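Local coordinates for BfpC (Escherichia coli, PDB 3VHJ), which is an inner-membrane protein essential for type IV pilus biogenesis, represented by its N-terminal cytoplasmic domain, which probably works together with the ATPase BfpD, at residues A[83-88]-A[99-104]; A[121-126]-A[140-145]. The protein carries 1 engineered substitution. All coordinates share one frame; numbering follows the deposited sequence.

Contact 1: residues A[83-88]-A[99-104]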
ATOM      1  N   SER A  83       7.686  -2.755  13.867  1.00 22.02           N
ATOM      2  CA  SER A  83       6.357  -3.130  14.325  1.00 20.89           C
ATOM      3  C   SER A  83       5.377  -3.158  13.154  1.00 20.73           C
ATOM      4  O   SER A  83       5.397  -2.279  12.292  1.00 19.75           O
ATOM      5  CB  SER A  83       5.875  -2.161  15.415  1.00 21.45           C
ATOM      6  OG  SER A  83       5.793  -0.835  14.932  1.00 27.74           O
ATOM      7  N   SER A  84       4.536  -4.188  13.119  1.00 19.37           N
ATOM      8  CA  SER A  84       3.539  -4.351  12.066  1.00 19.35           C
ATOM      9  C   SER A  84       2.351  -3.428  12.326  1.00 20.54           C
ATOM     10  O   SER A  84       2.145  -2.974  13.450  1.00 19.67           O
ATOM     11  CB  SER A  84       3.064  -5.805  12.023  1.00 18.92           C
ATOM     12  OG  SER A  84       2.538  -6.196  13.284  1.00 19.87           O
ATOM     13  N   PHE A  85       1.564  -3.158  11.289  1.00 18.56           N
ATOM     14  CA  PHE A  85       0.415  -2.275  11.445  1.00 19.35           C
ATOM     15  C   PHE A  85      -0.544  -2.384  10.272  1.00 19.11           C
ATOM     16  O   PHE A  85      -0.166  -2.799   9.177  1.00 17.70           O
ATOM     17  CB  PHE A  85       0.890  -0.825  11.558  1.00 22.20           C
ATOM     18  CG  PHE A  85       1.566  -0.311  10.307  1.00 23.85           C
ATOM     19  CD1 PHE A  85       0.828   0.280   9.290  1.00 27.01           C
ATOM     20  CD2 PHE A  85       2.935  -0.458  10.136  1.00 27.06           C
ATOM     21  CE1 PHE A  85       1.442   0.718   8.116  1.00 26.73           C
ATOM     22  CE2 PHE A  85       3.566  -0.022   8.962  1.00 30.10           C
ATOM     23  CZ  PHE A  85       2.812   0.566   7.951  1.00 27.26           C
ATOM     24  N   CYS A  86      -1.790  -2.002  10.515  1.00 17.98           N
ATOM     25  CA  CYS A  86      -2.800  -1.999   9.474  1.00 20.12           C
ATOM     26  C   CYS A  86      -3.748  -0.866   9.832  1.00 20.42           C
ATOM     27  O   CYS A  86      -3.706  -0.346  10.945  1.00 18.85           O
ATOM     28  CB  CYS A  86      -3.559  -3.328   9.432  1.00 19.78           C
ATOM     29  SG  CYS A  86      -4.960  -3.434  10.563  1.00 20.19           S
ATOM     30  N   GLY A  87      -4.591  -0.469   8.892  1.00 21.76           N
ATOM     31  CA  GLY A  87      -5.521   0.597   9.197  1.00 20.80           C
ATOM     32  C   GLY A  87      -6.415   1.003   8.050  1.00 19.69           C
ATOM     33  O   GLY A  87      -6.125   0.725   6.885  1.00 18.43           O
ATOM     34  N   LEU A  88      -7.521   1.643   8.414  1.00 19.71           N
ATOM     35  CA  LEU A  88      -8.506   2.166   7.479  1.00 19.76           C
ATOM     36  C   LEU A  88      -8.300   3.675   7.608  1.00 20.71           C
ATOM     37  O   LEU A  88      -8.414   4.228   8.704  1.00 20.98           O
ATOM     38  CB  LEU A  88      -9.914   1.780   7.935  1.00 21.48           C
ATOM     39  CG  LEU A  88     -11.109   2.417   7.225  1.00 21.97           C
ATOM     40  CD1 LEU A  88     -11.134   2.022   5.759  1.00 22.00           C
ATOM     41  CD2 LEU A  88     -12.391   1.966   7.924  1.00 24.28           C
ATOM     42  N   ILE A  99      -4.623  -0.315   4.500  1.00 17.82           N
ATOM     43  CA  ILE A  99      -3.254  -0.784   4.367  1.00 18.39           C
ATOM     44  C   ILE A  99      -2.854  -1.758   5.465  1.00 17.28           C
ATOM     45  O   ILE A  99      -3.514  -1.852   6.490  1.00 17.19           O
ATOM     46  CB  ILE A  99      -2.275   0.408   4.366  1.00 18.40           C
ATOM     47  CG1 ILE A  99      -2.260   1.086   5.731  1.00 21.05           C
ATOM     48  CG2 ILE A  99      -2.709   1.431   3.319  1.00 21.51           C
ATOM     49  CD1 ILE A  99      -1.308   2.261   5.813  1.00 22.11           C
ATOM     50  N   GLY A 100      -1.763  -2.480   5.233  1.00 16.57           N
ATOM     51  CA  GLY A 100      -1.286  -3.445   6.209  1.00 16.58           C
ATOM     52  C   GLY A 100       0.136  -3.874   5.898  1.00 16.78           C
ATOM     53  O   GLY A 100       0.437  -4.250   4.766  1.00 16.90           O
ATOM     54  N   VAL A 101       1.007  -3.806   6.902  1.00 18.84           N
ATOM     55  CA  VAL A 101       2.412  -4.187   6.754  1.00 17.32           C
ATOM     56  C   VAL A 101       2.732  -5.179   7.874  1.00 18.89           C
ATOM     57  O   VAL A 101       2.407  -4.933   9.041  1.00 17.45           O
ATOM     58  CB  VAL A 101       3.323  -2.943   6.855  1.00 19.63           C
ATOM     59  CG1 VAL A 101       4.784  -3.348   6.802  1.00 18.11           C
ATOM     60  CG2 VAL A 101       3.003  -1.980   5.721  1.00 18.58           C
ATOM     61  N   ASP A 102       3.359  -6.298   7.521  1.00 18.39           N
ATOM     62  CA  ASP A 102       3.652  -7.324   8.512  1.00 19.45           C
ATOM     63  C   ASP A 102       4.905  -7.082   9.331  1.00 20.44           C
ATOM     64  O   ASP A 102       5.616  -6.101   9.127  1.00 17.85           O
ATOM     65  CB  ASP A 102       3.692  -8.714   7.855  1.00 21.30           C
ATOM     66  CG  ASP A 102       4.919  -8.936   6.990  1.00 23.98           C
ATOM     67  OD1 ASP A 102       4.900  -9.891   6.183  1.00 25.81           O
ATOM     68  OD2 ASP A 102       5.904  -8.183   7.115  1.00 27.92           O
ATOM     69  N   LYS A 103       5.157  -7.987  10.270  1.00 21.30           N
ATOM     70  CA  LYS A 103       6.301  -7.890  11.165  1.00 23.82           C
ATOM     71  C   LYS A 103       7.643  -7.824  10.440  1.00 24.77           C
ATOM     72  O   LYS A 103       8.632  -7.356  11.003  1.00 23.49           O
ATOM     73  CB  LYS A 103       6.286  -9.079  12.133  1.00 26.29           C
ATOM     74  CG  LYS A 103       7.216  -8.934  13.330  1.00 27.88           C
ATOM     75  CD  LYS A 103       6.828  -7.743  14.194  1.00 29.85           C
ATOM     76  CE  LYS A 103       7.696  -7.663  15.435  1.00 29.13           C
ATOM     77  NZ  LYS A 103       7.295  -6.528  16.312  1.00 31.13           N
ATOM     78  N   ASP A 104       7.680  -8.290   9.195  1.00 24.24           N
ATOM     79  CA  ASP A 104       8.917  -8.272   8.414  1.00 24.77           C
ATOM     80  C   ASP A 104       8.985  -7.068   7.482  1.00 23.42           C
ATOM     81  O   ASP A 104       9.920  -6.935   6.691  1.00 22.23           O
ATOM     82  CB  ASP A 104       9.054  -9.554   7.586  1.00 28.78           C
ATOM     83  CG  ASP A 104       9.243 -10.788   8.445  1.00 32.74           C
ATOM     84  OD1 ASP A 104      10.094 -10.748   9.357  1.00 35.28           O
ATOM     85  OD2 ASP A 104       8.549 -11.801   8.200  1.00 37.09           O
TER
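Four backbone hydrogen bonds pair strand 85-88 with strand 99-101, in the antiparallel hairpin of strands 85-90 and 96-101. Phe85 faces Val101 and Gly87 faces Ile99 as hydrogen-bonded pairs, with Cys86 and Gly100 forming the non-hydrogen-bonded pair between them. The straightest bond runs from Val101 N to Phe85 O (2.8 Å, 168° at the hydrogen), nearly along the C=O axis. Gly87 N approaches Ile99 O from above its carbonyl plane, at 3.0 Å and a more bent 148°.

Two CA-H...O contacts add to these. Gly100 CA lies 3.2 Å from Phe85 O, so that this oxygen is met by two donors, and Cys86 CA comes close to Ile99 O. The CA atoms of Cys86 and Gly100 are 3.9 Å apart, a closeness Gly100's missing side chain probably allows.

The apolar contact is made on the face that carries Phe85, Ile99 and Val101. CG of Phe85 stands between its own N and carbonyl carbon (chi1 65°), which turns the ring across to the neighbouring strand. Val101 covers one ring face in a CH-pi contact, its CB 4.0 Å from the centroid, while its CG2 reaches Phe85 CZ at 3.4 Å. Ile99 CD1 meets the ring edge at CE1.

Past the strand ends, polar groups take over. Asp102 OD2 accepts from Asp104 N in an Asx turn, Ser84 OG bonds to Asp134 N, and Lys103 NZ bonds to Gly82 O and forms a salt bridge with Asp134. The backbone bonds thus set the register, and Phe85, Val101 and Ile99 make an apolar face, Leu75 packing on the latter two.

Contact 2: residues A[121-126]-A[140-145]; sequences KFFFDH and SDVGVG
Phe124 leaves the helix with CG anti to its own carbonyl carbon (chi1 -81°), and although its CB does not head for residues 140-145, the far end of the ring arrives there. From CB through CG to the CD atoms the side chain spans the distance to the loop; contact begins at the outer rim. CE1 lies 4.0 Å from Val142 CG1. At the tip, CZ meets two methyls, Val142 CG1 at 3.9 Å and Val144 CG2 at 3.5 Å. CE2 makes the tightest approach, 3.3 Å to Val144 CG2. The ring slides past Val142 in the opposite direction and crosses Val144 obliquely.

Phe123, the preceding residue, has its CB directed toward the loop, with CG anti to the backbone N (chi1 178°). Its ring edge meets Val144 tip to tip, CE2 being 3.8 Å from Val144 CB. The valine is thus shared: CG2 serves Phe124, while CB and CG1 face Phe123. No hydrogen bond crosses between the segments. An alanine in place of Phe124 removes the ring that meets Val142 CG1 and Val144 CG2, and would probably loosen this part of the loop against the helix.

Nearby, Asp141 OD2 forms a salt bridge with Lys116, an earlier residue of the same helix, and Tyr129 touches both Phe124 and Val144. Phe123 continues inward to Cys86, Leu88 and Val98. This is helix-on-sheet packing in an alpha/beta domain: helix 116-127 lies on the sheet through Phe123, and the loop after strand 135-137 packs along the helix's side.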
ATOM      1  N   LYS A 121     -15.860  -2.575   4.841  1.00 25.53           N
ATOM      2  CA  LYS A 121     -16.142  -3.994   4.657  1.00 26.64           C
ATOM      3  C   LYS A 121     -14.878  -4.805   4.348  1.00 26.64           C
ATOM      4  O   LYS A 121     -14.708  -5.915   4.855  1.00 25.30           O
ATOM      5  CB  LYS A 121     -17.173  -4.187   3.537  1.00 29.16           C
ATOM      6  CG  LYS A 121     -17.535  -5.643   3.254  1.00 33.51           C
ATOM      7  CD  LYS A 121     -18.632  -5.751   2.201  1.00 37.10           C
ATOM      8  CE  LYS A 121     -18.947  -7.202   1.870  1.00 39.69           C
ATOM      9  NZ  LYS A 121     -19.285  -7.998   3.087  1.00 40.72           N
ATOM     10  N   PHE A 122     -13.994  -4.254   3.520  1.00 24.67           N
ATOM     11  CA  PHE A 122     -12.758  -4.954   3.174  1.00 23.46           C
ATOM     12  C   PHE A 122     -11.880  -5.068   4.417  1.00 22.35           C
ATOM     13  O   PHE A 122     -11.297  -6.115   4.694  1.00 22.27           O
ATOM     14  CB  PHE A 122     -11.997  -4.195   2.088  1.00 22.42           C
ATOM     15  CG  PHE A 122     -10.772  -4.911   1.605  1.00 22.75           C
ATOM     16  CD1 PHE A 122     -10.872  -5.934   0.668  1.00 23.04           C
ATOM     17  CD2 PHE A 122      -9.519  -4.586   2.113  1.00 22.47           C
ATOM     18  CE1 PHE A 122      -9.737  -6.628   0.243  1.00 23.97           C
ATOM     19  CE2 PHE A 122      -8.378  -5.273   1.696  1.00 25.30           C
ATOM     20  CZ  PHE A 122      -8.488  -6.297   0.758  1.00 25.40           C
ATOM     21  N   PHE A 123     -11.800  -3.968   5.154  1.00 21.42           N
ATOM     22  CA  PHE A 123     -11.018  -3.880   6.376  1.00 22.05           C
ATOM     23  C   PHE A 123     -11.417  -4.965   7.373  1.00 23.70           C
ATOM     24  O   PHE A 123     -10.572  -5.715   7.871  1.00 21.84           O
ATOM     25  CB  PHE A 123     -11.232  -2.495   6.988  1.00 21.62           C
ATOM     26  CG  PHE A 123     -10.510  -2.272   8.284  1.00 22.69           C
ATOM     27  CD1 PHE A 123      -9.116  -2.268   8.332  1.00 23.45           C
ATOM     28  CD2 PHE A 123     -11.224  -2.007   9.449  1.00 22.79           C
ATOM     29  CE1 PHE A 123      -8.447  -1.998   9.519  1.00 21.75           C
ATOM     30  CE2 PHE A 123     -10.563  -1.735  10.644  1.00 23.01           C
ATOM     31  CZ  PHE A 123      -9.170  -1.728  10.679  1.00 24.43           C
ATOM     32  N   PHE A 124     -12.711  -5.046   7.667  1.00 24.37           N
ATOM     33  CA  PHE A 124     -13.209  -6.039   8.609  1.00 25.16           C
ATOM     34  C   PHE A 124     -13.107  -7.474   8.108  1.00 24.26           C
ATOM     35  O   PHE A 124     -12.697  -8.362   8.847  1.00 25.06           O
ATOM     36  CB  PHE A 124     -14.668  -5.749   8.972  1.00 26.69           C
ATOM     37  CG  PHE A 124     -14.833  -4.690  10.018  1.00 28.00           C
ATOM     38  CD1 PHE A 124     -15.390  -3.457   9.700  1.00 29.70           C
ATOM     39  CD2 PHE A 124     -14.438  -4.929  11.332  1.00 29.19           C
ATOM     40  CE1 PHE A 124     -15.555  -2.471  10.679  1.00 29.67           C
ATOM     41  CE2 PHE A 124     -14.597  -3.954  12.314  1.00 30.77           C
ATOM     42  CZ  PHE A 124     -15.159  -2.722  11.986  1.00 30.09           C
ATOM     43  N   ASP A 125     -13.476  -7.704   6.852  1.00 24.70           N
ATOM     44  CA  ASP A 125     -13.441  -9.053   6.306  1.00 24.58           C
ATOM     45  C   ASP A 125     -12.052  -9.639   6.072  1.00 24.19           C
ATOM     46  O   ASP A 125     -11.856 -10.841   6.233  1.00 24.12           O
ATOM     47  CB  ASP A 125     -14.223  -9.129   4.989  1.00 26.25           C
ATOM     48  CG  ASP A 125     -15.700  -8.812   5.159  1.00 31.02           C
ATOM     49  OD1 ASP A 125     -16.263  -9.112   6.231  1.00 33.87           O
ATOM     50  OD2 ASP A 125     -16.299  -8.272   4.205  1.00 34.48           O
ATOM     51  N   HIS A 126     -11.080  -8.807   5.714  1.00 23.13           N
ATOM     52  CA  HIS A 126      -9.755  -9.342   5.414  1.00 23.15           C
ATOM     53  C   HIS A 126      -8.542  -8.749   6.112  1.00 22.15           C
ATOM     54  O   HIS A 126      -7.497  -9.392   6.172  1.00 22.05           O
ATOM     55  CB  HIS A 126      -9.506  -9.244   3.907  1.00 24.64           C
ATOM     56  CG  HIS A 126     -10.602  -9.818   3.070  1.00 25.87           C
ATOM     57  ND1 HIS A 126     -10.833 -11.173   2.974  1.00 27.31           N
ATOM     58  CD2 HIS A 126     -11.538  -9.220   2.294  1.00 27.35           C
ATOM     59  CE1 HIS A 126     -11.862 -11.386   2.173  1.00 27.83           C
ATOM     60  NE2 HIS A 126     -12.308 -10.216   1.748  1.00 28.92           N
ATOM     61  N   SER A 140     -12.867   6.971  14.416  1.00 34.78           N
ATOM     62  CA  SER A 140     -13.589   6.787  15.670  1.00 37.45           C
ATOM     63  C   SER A 140     -14.924   6.073  15.485  1.00 38.10           C
ATOM     64  O   SER A 140     -15.301   5.230  16.301  1.00 39.20           O
ATOM     65  CB  SER A 140     -13.818   8.140  16.343  1.00 39.05           C
ATOM     66  OG  SER A 140     -12.584   8.778  16.619  1.00 42.33           O
ATOM     67  N   ASP A 141     -15.640   6.403  14.415  1.00 38.32           N
ATOM     68  CA  ASP A 141     -16.931   5.775  14.162  1.00 39.44           C
ATOM     69  C   ASP A 141     -16.790   4.320  13.727  1.00 38.79           C
ATOM     70  O   ASP A 141     -17.792   3.639  13.496  1.00 39.33           O
ATOM     71  CB  ASP A 141     -17.718   6.567  13.111  1.00 43.28           C
ATOM     72  CG  ASP A 141     -17.066   6.539  11.744  1.00 45.77           C
ATOM     73  OD1 ASP A 141     -16.972   5.446  11.151  1.00 48.31           O
ATOM     74  OD2 ASP A 141     -16.652   7.614  11.261  1.00 49.77           O
ATOM     75  N   VAL A 142     -15.549   3.848  13.610  1.00 36.34           N
ATOM     76  CA  VAL A 142     -15.289   2.463  13.224  1.00 35.28           C
ATOM     77  C   VAL A 142     -14.933   1.674  14.481  1.00 34.33           C
ATOM     78  O   VAL A 142     -15.313   0.513  14.625  1.00 33.46           O
ATOM     79  CB  VAL A 142     -14.139   2.363  12.201  1.00 34.56           C
ATOM     80  CG1 VAL A 142     -13.873   0.907  11.853  1.00 35.31           C
ATOM     81  CG2 VAL A 142     -14.505   3.134  10.947  1.00 34.37           C
ATOM     82  N   GLY A 143     -14.192   2.315  15.380  1.00 34.63           N
ATOM     83  CA  GLY A 143     -13.832   1.693  16.643  1.00 34.29           C
ATOM     84  C   GLY A 143     -12.877   0.514  16.707  1.00 34.55           C
ATOM     85  O   GLY A 143     -12.886  -0.227  17.693  1.00 35.32           O
ATOM     86  N   VAL A 144     -12.056   0.317  15.682  1.00 32.26           N
ATOM     87  CA  VAL A 144     -11.099  -0.784  15.714  1.00 30.39           C
ATOM     88  C   VAL A 144      -9.702  -0.181  15.832  1.00 29.79           C
ATOM     89  O   VAL A 144      -9.238   0.522  14.932  1.00 29.00           O
ATOM     90  CB  VAL A 144     -11.182  -1.651  14.440  1.00 30.12           C
ATOM     91  CG1 VAL A 144     -10.210  -2.819  14.546  1.00 29.83           C
ATOM     92  CG2 VAL A 144     -12.604  -2.160  14.254  1.00 30.08           C
ATOM     93  N   GLY A 145      -9.032  -0.448  16.945  1.00 28.51           N
ATOM     94  CA  GLY A 145      -7.710   0.110  17.139  1.00 28.85           C
ATOM     95  C   GLY A 145      -7.832   1.594  17.436  1.00 29.50           C
ATOM     96  O   GLY A 145      -8.884   2.050  17.889  1.00 29.68           O
TER

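Overall arrangement
Following the chain from the N terminus, contact 1 comes first: strand 85-90 runs out, the chain turns back, and strand 96-101 returns beside it, closing a short hairpin loop. Strand 107-113 and helix 116-127 follow, and contact 2 then closes a second loop, from the helix through strand 135-137 to residues 140-145. The two loops are in series, neither nested nor crossed. They nevertheless meet in space, with centres about 14 Å apart: Phe123 touches Gly87, and Leu88 touches Val142. Strand 135-137, inside the second loop, pairs parallel to strand 85-90 and so ties that loop to the hairpin's sheet, while helix 116-127 packs on the face with Cys86 and Leu88.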